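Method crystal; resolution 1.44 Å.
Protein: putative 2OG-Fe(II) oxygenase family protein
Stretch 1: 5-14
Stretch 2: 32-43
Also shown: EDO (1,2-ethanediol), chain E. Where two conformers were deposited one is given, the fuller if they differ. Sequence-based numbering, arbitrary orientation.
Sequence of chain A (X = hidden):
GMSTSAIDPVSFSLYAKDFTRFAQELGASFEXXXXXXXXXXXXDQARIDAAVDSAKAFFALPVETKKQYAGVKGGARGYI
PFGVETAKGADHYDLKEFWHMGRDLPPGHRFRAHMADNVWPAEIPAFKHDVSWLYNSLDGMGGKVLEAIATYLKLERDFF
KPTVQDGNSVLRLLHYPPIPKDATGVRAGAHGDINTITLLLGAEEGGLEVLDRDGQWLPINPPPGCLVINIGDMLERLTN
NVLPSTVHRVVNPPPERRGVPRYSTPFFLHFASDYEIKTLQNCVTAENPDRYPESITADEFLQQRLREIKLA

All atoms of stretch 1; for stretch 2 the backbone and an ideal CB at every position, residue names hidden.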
ATOM      1  N   SER A   5      -4.915  12.807 -15.523  1.00 35.62           N
ATOM      2  CA  SER A   5      -5.275  12.102 -14.295  1.00 32.89           C
ATOM      3  C   SER A   5      -6.719  12.373 -13.892  1.00 32.76           C
ATOM      4  O   SER A   5      -7.183  13.506 -13.973  1.00 34.12           O
ATOM      5  CB  SER A   5      -4.331  12.522 -13.180  1.00 31.12           C
ATOM      6  OG  SER A   5      -4.556  11.710 -12.043  1.00 27.62           O
ATOM      7  N   ALA A   6      -7.438  11.325 -13.494  1.00 31.03           N
ATOM      8  CA  ALA A   6      -8.844  11.417 -13.099  1.00 30.29           C
ATOM      9  C   ALA A   6      -9.076  11.957 -11.690  1.00 29.28           C
ATOM     10  O   ALA A   6     -10.205  12.296 -11.333  1.00 33.79           O
ATOM     11  CB  ALA A   6      -9.538  10.045 -13.255  1.00 32.44           C
ATOM     12  N   ILE A   7      -8.014  12.054 -10.895  1.00 26.80           N
ATOM     13  CA  ILE A   7      -8.152  12.456  -9.496  1.00 27.94           C
ATOM     14  C   ILE A   7      -7.204  13.605  -9.172  1.00 28.17           C
ATOM     15  O   ILE A   7      -5.983  13.439  -9.231  1.00 27.36           O
ATOM     16  CB  ILE A   7      -7.824  11.294  -8.556  1.00 27.08           C
ATOM     17  CG1 ILE A   7      -8.773  10.107  -8.797  1.00 28.60           C
ATOM     18  CG2 ILE A   7      -7.916  11.746  -7.085  1.00 28.19           C
ATOM     19  CD1 ILE A   7      -8.549   8.915  -7.852  1.00 27.93           C
ATOM     20  N   ASP A   8      -7.775  14.752  -8.812  1.00 31.97           N
ATOM     21  CA  ASP A   8      -7.005  15.975  -8.569  1.00 34.49           C
ATOM     22  C   ASP A   8      -6.282  15.873  -7.226  1.00 31.22           C
ATOM     23  O   ASP A   8      -6.876  15.391  -6.257  1.00 32.77           O
ATOM     24  CB  ASP A   8      -7.934  17.194  -8.527  1.00 37.23           C
ATOM     25  CG  ASP A   8      -8.636  17.469  -9.865  1.00 43.19           C
ATOM     26  OD1 ASP A   8      -8.097  17.106 -10.933  1.00 45.47           O
ATOM     27  OD2 ASP A   8      -9.727  18.078  -9.832  1.00 50.62           O
ATOM     28  N   PRO A   9      -4.999  16.281  -7.171  1.00 29.74           N
ATOM     29  CA  PRO A   9      -4.299  16.222  -5.882  1.00 27.62           C
ATOM     30  C   PRO A   9      -4.858  17.192  -4.835  1.00 28.59           C
ATOM     31  O   PRO A   9      -5.393  18.267  -5.189  1.00 29.31           O
ATOM     32  CB  PRO A   9      -2.844  16.558  -6.225  1.00 30.31           C
ATOM     33  CG  PRO A   9      -2.740  16.519  -7.707  1.00 34.34           C
ATOM     34  CD  PRO A   9      -4.104  16.624  -8.288  1.00 32.43           C
ATOM     35  N   VAL A  10      -4.750  16.781  -3.581  1.00 24.72           N
ATOM     36  CA  VAL A  10      -5.058  17.602  -2.409  1.00 25.14           C
ATOM     37  C   VAL A  10      -3.719  17.875  -1.731  1.00 22.55           C
ATOM     38  O   VAL A  10      -2.976  16.966  -1.438  1.00 23.74           O
ATOM     39  CB  VAL A  10      -6.010  16.883  -1.441  1.00 25.89           C
ATOM     40  CG1 VAL A  10      -6.294  17.728  -0.146  1.00 21.92           C
ATOM     41  CG2 VAL A  10      -7.335  16.515  -2.137  1.00 29.49           C
ATOM     42  N   SER A  11      -3.382  19.153  -1.512  1.00 21.81           N
ATOM     43  CA  SER A  11      -2.092  19.489  -0.943  1.00 22.56           C
ATOM     44  C   SER A  11      -2.014  19.164   0.550  1.00 24.65           C
ATOM     45  O   SER A  11      -2.850  19.613   1.325  1.00 24.75           O
ATOM     46  CB  SER A  11      -1.771  20.980  -1.134  1.00 22.02           C
ATOM     47  OG  SER A  11      -0.529  21.266  -0.524  1.00 24.95           O
ATOM     48  N   PHE A  12      -0.964  18.441   0.913  1.00 23.74           N
ATOM     49  CA  PHE A  12      -0.641  18.190   2.305  1.00 24.81           C
ATOM     50  C   PHE A  12      -0.404  19.507   3.077  1.00 24.15           C
ATOM     51  O   PHE A  12      -0.493  19.510   4.290  1.00 23.74           O
ATOM     52  CB  PHE A  12       0.548  17.236   2.430  1.00 24.31           C
ATOM     53  CG  PHE A  12       0.868  16.868   3.844  1.00 19.11           C
ATOM     54  CD1 PHE A  12      -0.012  16.090   4.587  1.00 20.68           C
ATOM     55  CD2 PHE A  12       2.008  17.326   4.449  1.00 22.10           C
ATOM     56  CE1 PHE A  12       0.268  15.764   5.914  1.00 23.62           C
ATOM     57  CE2 PHE A  12       2.278  17.022   5.783  1.00 25.26           C
ATOM     58  CZ  PHE A  12       1.420  16.242   6.497  1.00 23.28           C
ATOM     59  N   SER A  13      -0.128  20.615   2.396  1.00 25.65           N
ATOM     60  CA  SER A  13       0.044  21.894   3.105  1.00 26.61           C
ATOM     61  C   SER A  13      -1.234  22.254   3.892  1.00 25.98           C
ATOM     62  O   SER A  13      -1.173  22.970   4.909  1.00 25.08           O
ATOM     63  CB  SER A  13       0.433  22.994   2.107  1.00 27.10           C
ATOM     64  OG  SER A  13      -0.649  23.291   1.252  1.00 29.08           O
ATOM     65  N   LEU A  14      -2.384  21.743   3.450  1.00 24.73           N
ATOM     66  CA  LEU A  14      -3.645  21.984   4.112  1.00 23.18           C
ATOM     67  C   LEU A  14      -3.775  21.258   5.450  1.00 22.49           C
ATOM     68  O   LEU A  14      -4.613  21.633   6.261  1.00 22.68           O
ATOM     69  CB  LEU A  14      -4.840  21.629   3.216  1.00 23.58           C
ATOM     70  CG  LEU A  14      -4.941  22.448   1.921  1.00 26.00           C
ATOM     71  CD1 LEU A  14      -6.070  21.877   1.060  1.00 30.47           C
ATOM     72  CD2 LEU A  14      -5.127  23.972   2.101  1.00 25.54           C
ATOM     73  N   UNK A  32     -15.568   8.613  -3.151  1.00 23.23           N
ATOM     74  CA  UNK A  32     -15.976   8.536  -4.560  1.00 22.95           C
ATOM     75  C   UNK A  32     -15.248   7.413  -5.306  1.00 24.10           C
ATOM     76  O   UNK A  32     -15.868   6.669  -6.068  1.00 25.27           O
ATOM     77  CB  UNK A  32     -15.713   9.873  -5.256  1.00 22.95           C
ATOM     78  N   UNK A  33     -13.938   7.328  -5.099  1.00 22.20           N
ATOM     79  CA  UNK A  33     -13.058   6.522  -5.960  1.00 21.24           C
ATOM     80  C   UNK A  33     -12.321   5.394  -5.221  1.00 20.70           C
ATOM     81  O   UNK A  33     -11.739   4.530  -5.878  1.00 22.48           O
ATOM     82  CB  UNK A  33     -12.028   7.436  -6.626  1.00 21.24           C
ATOM     83  N   UNK A  34     -12.322   5.434  -3.885  1.00 19.95           N
ATOM     84  CA  UNK A  34     -11.479   4.572  -3.068  1.00 18.97           C
ATOM     85  C   UNK A  34     -10.014   4.983  -3.046  1.00 19.20           C
ATOM     86  O   UNK A  34      -9.194   4.296  -2.448  1.00 17.94           O
ATOM     87  CB  UNK A  34     -11.589   3.130  -3.569  1.00 18.97           C
ATOM     88  N   UNK A  35      -9.709   6.128  -3.646  1.00 18.34           N
ATOM     89  CA  UNK A  35      -8.347   6.620  -3.893  1.00 18.69           C
ATOM     90  C   UNK A  35      -8.304   8.122  -3.653  1.00 20.81           C
ATOM     91  O   UNK A  35      -9.289   8.809  -3.909  1.00 21.13           O
ATOM     92  CB  UNK A  35      -7.890   6.290  -5.316  1.00 18.69           C
ATOM     93  N   UNK A  36      -7.132   8.617  -3.253  1.00 18.94           N
ATOM     94  CA  UNK A  36      -6.852  10.049  -3.197  1.00 19.72           C
ATOM     95  C   UNK A  36      -5.414  10.277  -3.608  1.00 21.39           C
ATOM     96  O   UNK A  36      -4.575   9.378  -3.504  1.00 21.51           O
ATOM     97  CB  UNK A  36      -7.116  10.617  -1.801  1.00 19.72           C
ATOM     98  N   UNK A  37      -5.132  11.493  -4.071  1.00 19.74           N
ATOM     99  CA  UNK A  37      -3.792  11.886  -4.450  1.00 20.16           C
ATOM    100  C   UNK A  37      -3.397  13.036  -3.550  1.00 22.28           C
ATOM    101  O   UNK A  37      -4.130  14.037  -3.481  1.00 22.62           O
ATOM    102  CB  UNK A  37      -3.706  12.270  -5.929  1.00 20.16           C
ATOM    103  N   UNK A  38      -2.258  12.878  -2.889  1.00 20.64           N
ATOM    104  CA  UNK A  38      -1.740  13.828  -1.892  1.00 21.55           C
ATOM    105  C   UNK A  38      -0.452  14.450  -2.424  1.00 22.87           C
ATOM    106  O   UNK A  38       0.530  13.760  -2.669  1.00 21.09           O
ATOM    107  CB  UNK A  38      -1.493  13.140  -0.548  1.00 21.55           C
ATOM    108  N   UNK A  39      -0.468  15.772  -2.623  1.00 23.56           N
ATOM    109  CA  UNK A  39       0.701  16.507  -3.114  1.00 25.72           C
ATOM    110  C   UNK A  39       1.387  17.245  -1.955  1.00 25.91           C
ATOM    111  O   UNK A  39       0.853  17.292  -0.840  1.00 23.60           O
ATOM    112  CB  UNK A  39       0.294  17.494  -4.210  1.00 25.72           C
ATOM    113  N   UNK A  40       2.593  17.746  -2.211  1.00 25.77           N
ATOM    114  CA  UNK A  40       3.326  18.602  -1.269  1.00 27.61           C
ATOM    115  C   UNK A  40       3.572  17.908   0.081  1.00 26.55           C
ATOM    116  O   UNK A  40       3.398  18.519   1.138  1.00 27.72           O
ATOM    117  CB  UNK A  40       2.555  19.905  -1.045  1.00 27.61           C
ATOM    118  N   UNK A  41       4.004  16.650   0.046  1.00 26.22           N
ATOM    119  CA  UNK A  41       4.294  15.921   1.300  1.00 25.29           C
ATOM    120  C   UNK A  41       5.547  16.506   1.922  1.00 28.54           C
ATOM    121  O   UNK A  41       6.339  17.183   1.248  1.00 29.14           O
ATOM    122  CB  UNK A  41       4.468  14.421   1.052  1.00 25.29           C
ATOM    123  N   UNK A  42       5.733  16.256   3.211  1.00 30.87           N
ATOM    124  CA  UNK A  42       6.875  16.848   3.912  1.00 32.22           C
ATOM    125  C   UNK A  42       7.988  15.849   4.169  1.00 31.73           C
ATOM    126  O   UNK A  42       8.963  16.179   4.862  1.00 31.96           O
ATOM    127  CB  UNK A  42       6.418  17.451   5.242  1.00 32.22           C
ATOM    128  N   UNK A  43       7.853  14.642   3.596  1.00 28.28           N
ATOM    129  CA  UNK A  43       8.875  13.611   3.720  0.50 27.19           C
ATOM    130  C   UNK A  43      10.149  14.106   3.066  1.00 27.85           C
ATOM    131  O   UNK A  43      10.105  14.690   2.011  1.00 27.59           O
ATOM    132  CB  UNK A  43       8.416  12.294   3.092  0.50 27.19           C
TER
HETATM  133  C1  EDO E 320       2.754  17.333  10.964  1.00 31.34           C
HETATM  134  O1  EDO E 320       3.718  16.598  11.727  1.00 41.87           O
HETATM  135  C2  EDO E 320       3.406  17.879   9.701  1.00 36.97           C
HETATM  136  O2  EDO E 320       3.807  16.779   8.857  1.00 31.29           O

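Position 32 has nothing of stretch 1 within 5.5 Å of its ideal CB; it is Arg-32. At position 33 the CB points toward stretch 1 and lies 4.0 Å from Ile-7 CD1, which invites a broad apolar or aromatic group. Tyr-33 lays one ring face over the Ile-7 side chain (CD2 to Ile-7 CG1, 3.9 Å), and a water links its hydroxyl to the backbone, at 2.6 Å from both Tyr-33 OH and Ala-6 O.

Position 34 leaves the helix with a phi of 75°, which by itself favours glycine, and Gly-34 is found. The CB of 35 points toward stretch 1, 3.7 Å from Ile-7 CD1; many apolar residues would fit. Phe-35 meets that methyl with its CB (3.6 Å to Ile-7 CD1), while its ring leads away. Position 36 points away; it is Ala-36.

At 37 the CB turns back toward stretch 1, 4.0 Å from Pro-9 CA, between Ile-7 and Pro-9, so a compact branched aliphatic such as valine or isoleucine would suit. Val-37 uses both methyls: CG2 lies 3.8 Å from Ile-7 CG2, and CG1 3.8 Å from Pro-9 CB. Its carbonyl begins the parallel pairing, with Val-10 N to Val-37 O at 2.8 Å.

The CB of 38 shares a sheet face with Val-10, but a longer apolar chain could reach back toward Phe-12. Leu-38 does so, its CD1 3.8 Å from Phe-12 CB. On the other face, beside Ser-11, the CB of 39 lies 3.8 Å from Pro-9 CB, space for a small residue, polar or not. Ser-39 fits, its OG 3.2 Å from Ser-11 CA; its backbone continues the ladder, Ser-39 N to Val-10 O at 3.0 Å and Phe-12 N to Ser-39 O at 2.8 Å.

Position 40 has positive phi (59°), which favours glycine, asparagine or aspartate. Its CB lies 3.4 Å from Ser-11 OG, a hydroxyl that already accepts from Ser-13 N in a capping bond and can donate its own proton, so an acceptor is apt. Asp-40 takes it: Ser-11 OG donates to Asp-40 OD2 at 2.6 Å.

Position 41 points sideways, with loose demands; Tyr-41 leads its ring away. At 42 the CB is 4.2 Å from Phe-12 CE2, and ethanediol lies beyond, so a polar chain could serve both. Asp-42 places CG 3.6 Å from Phe-12 CE2 and accepts a very short bond from the diol (EDO O2 to Asp-42 OD2, 2.4 Å). Position 43, beyond reach, is Leu-43.

Stretch 2, residues 32-43: RYGFAVLSDYDL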
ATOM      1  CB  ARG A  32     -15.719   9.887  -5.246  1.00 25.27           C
ATOM      2  CG  ARG A  32     -15.963   9.949  -6.757  1.00 27.18           C
ATOM      3  CD  ARG A  32     -17.372   9.680  -7.164  1.00 33.79           C
ATOM      4  NE  ARG A  32     -17.429   9.648  -8.630  1.00 32.84           N
ATOM      5  CZ  ARG A  32     -17.183   8.567  -9.380  1.00 36.28           C
ATOM      6  NH1 ARG A  32     -16.873   7.379  -8.824  1.00 31.21           N
ATOM      7  NH2 ARG A  32     -17.232   8.679 -10.705  1.00 35.81           N
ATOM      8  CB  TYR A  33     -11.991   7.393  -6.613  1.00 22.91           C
ATOM      9  CG  TYR A  33     -12.523   8.420  -7.594  1.00 25.68           C
ATOM     10  CD1 TYR A  33     -13.128   8.013  -8.773  1.00 28.42           C
ATOM     11  CD2 TYR A  33     -12.405   9.792  -7.344  1.00 27.24           C
ATOM     12  CE1 TYR A  33     -13.631   8.945  -9.685  1.00 31.80           C
ATOM     13  CE2 TYR A  33     -12.900  10.731  -8.259  1.00 32.86           C
ATOM     14  CZ  TYR A  33     -13.504  10.290  -9.410  1.00 33.69           C
ATOM     15  OH  TYR A  33     -13.999  11.220 -10.324  1.00 35.39           O
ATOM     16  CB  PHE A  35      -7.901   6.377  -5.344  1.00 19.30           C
ATOM     17  CG  PHE A  35      -7.268   5.019  -5.593  1.00 18.34           C
ATOM     18  CD1 PHE A  35      -8.061   3.893  -5.767  1.00 18.90           C
ATOM     19  CD2 PHE A  35      -5.896   4.865  -5.660  1.00 18.65           C
ATOM     20  CE1 PHE A  35      -7.505   2.668  -5.981  1.00 20.31           C
ATOM     21  CE2 PHE A  35      -5.335   3.635  -5.917  1.00 19.26           C
ATOM     22  CZ  PHE A  35      -6.157   2.531  -6.085  1.00 18.53           C
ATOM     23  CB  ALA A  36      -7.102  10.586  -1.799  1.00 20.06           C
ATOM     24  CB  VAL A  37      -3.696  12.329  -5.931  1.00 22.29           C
ATOM     25  CG1 VAL A  37      -2.253  12.777  -6.273  1.00 23.75           C
ATOM     26  CG2 VAL A  37      -4.183  11.178  -6.862  1.00 21.94           C
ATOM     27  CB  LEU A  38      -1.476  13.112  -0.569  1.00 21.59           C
ATOM     28  CG  LEU A  38      -0.960  13.975   0.576  1.00 22.12           C
ATOM     29  CD1 LEU A  38      -2.094  14.826   1.035  1.00 22.41           C
ATOM     30  CD2 LEU A  38      -0.496  13.099   1.725  1.00 22.94           C
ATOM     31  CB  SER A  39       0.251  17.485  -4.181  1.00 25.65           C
ATOM     32  OG  SER A  39      -0.678  18.406  -3.648  1.00 26.52           O
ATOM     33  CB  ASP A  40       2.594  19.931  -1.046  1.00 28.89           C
ATOM     34  CG  ASP A  40       2.370  20.713  -2.311  1.00 30.10           C
ATOM     35  OD1 ASP A  40       3.244  20.677  -3.214  1.00 33.11           O
ATOM     36  OD2 ASP A  40       1.312  21.380  -2.394  1.00 28.84           O
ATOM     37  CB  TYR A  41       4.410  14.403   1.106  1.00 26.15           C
ATOM     38  CG  TYR A  41       5.365  13.888   0.023  1.00 24.02           C
ATOM     39  CD1 TYR A  41       6.732  14.159   0.062  1.00 24.67           C
ATOM     40  CD2 TYR A  41       4.886  13.093  -1.021  1.00 21.19           C
ATOM     41  CE1 TYR A  41       7.601  13.651  -0.914  1.00 25.74           C
ATOM     42  CE2 TYR A  41       5.744  12.583  -1.994  1.00 25.14           C
ATOM     43  CZ  TYR A  41       7.099  12.860  -1.936  1.00 24.84           C
ATOM     44  OH  TYR A  41       7.948  12.348  -2.909  1.00 24.53           O
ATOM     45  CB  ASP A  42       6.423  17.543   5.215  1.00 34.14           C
ATOM     46  CG  ASP A  42       5.856  16.592   6.227  1.00 35.80           C
ATOM     47  OD1 ASP A  42       5.581  15.423   5.879  1.00 32.68           O
ATOM     48  OD2 ASP A  42       5.666  17.027   7.393  1.00 39.59           O
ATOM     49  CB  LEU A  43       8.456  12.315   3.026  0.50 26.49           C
ATOM     50  CG  LEU A  43       7.417  11.404   3.676  0.50 25.50           C
ATOM     51  CD1 LEU A  43       6.022  12.032   3.712  0.50 30.71           C
ATOM     52  CD2 LEU A  43       7.408  10.108   2.865  0.50 26.27           C
TER
HETATM   53  O   HOH W   1     -12.660  12.198 -12.307  1.00 46.29           O
HETATM   54  O   HOH W   2      -7.380  13.289  -4.163  1.00 26.71           O
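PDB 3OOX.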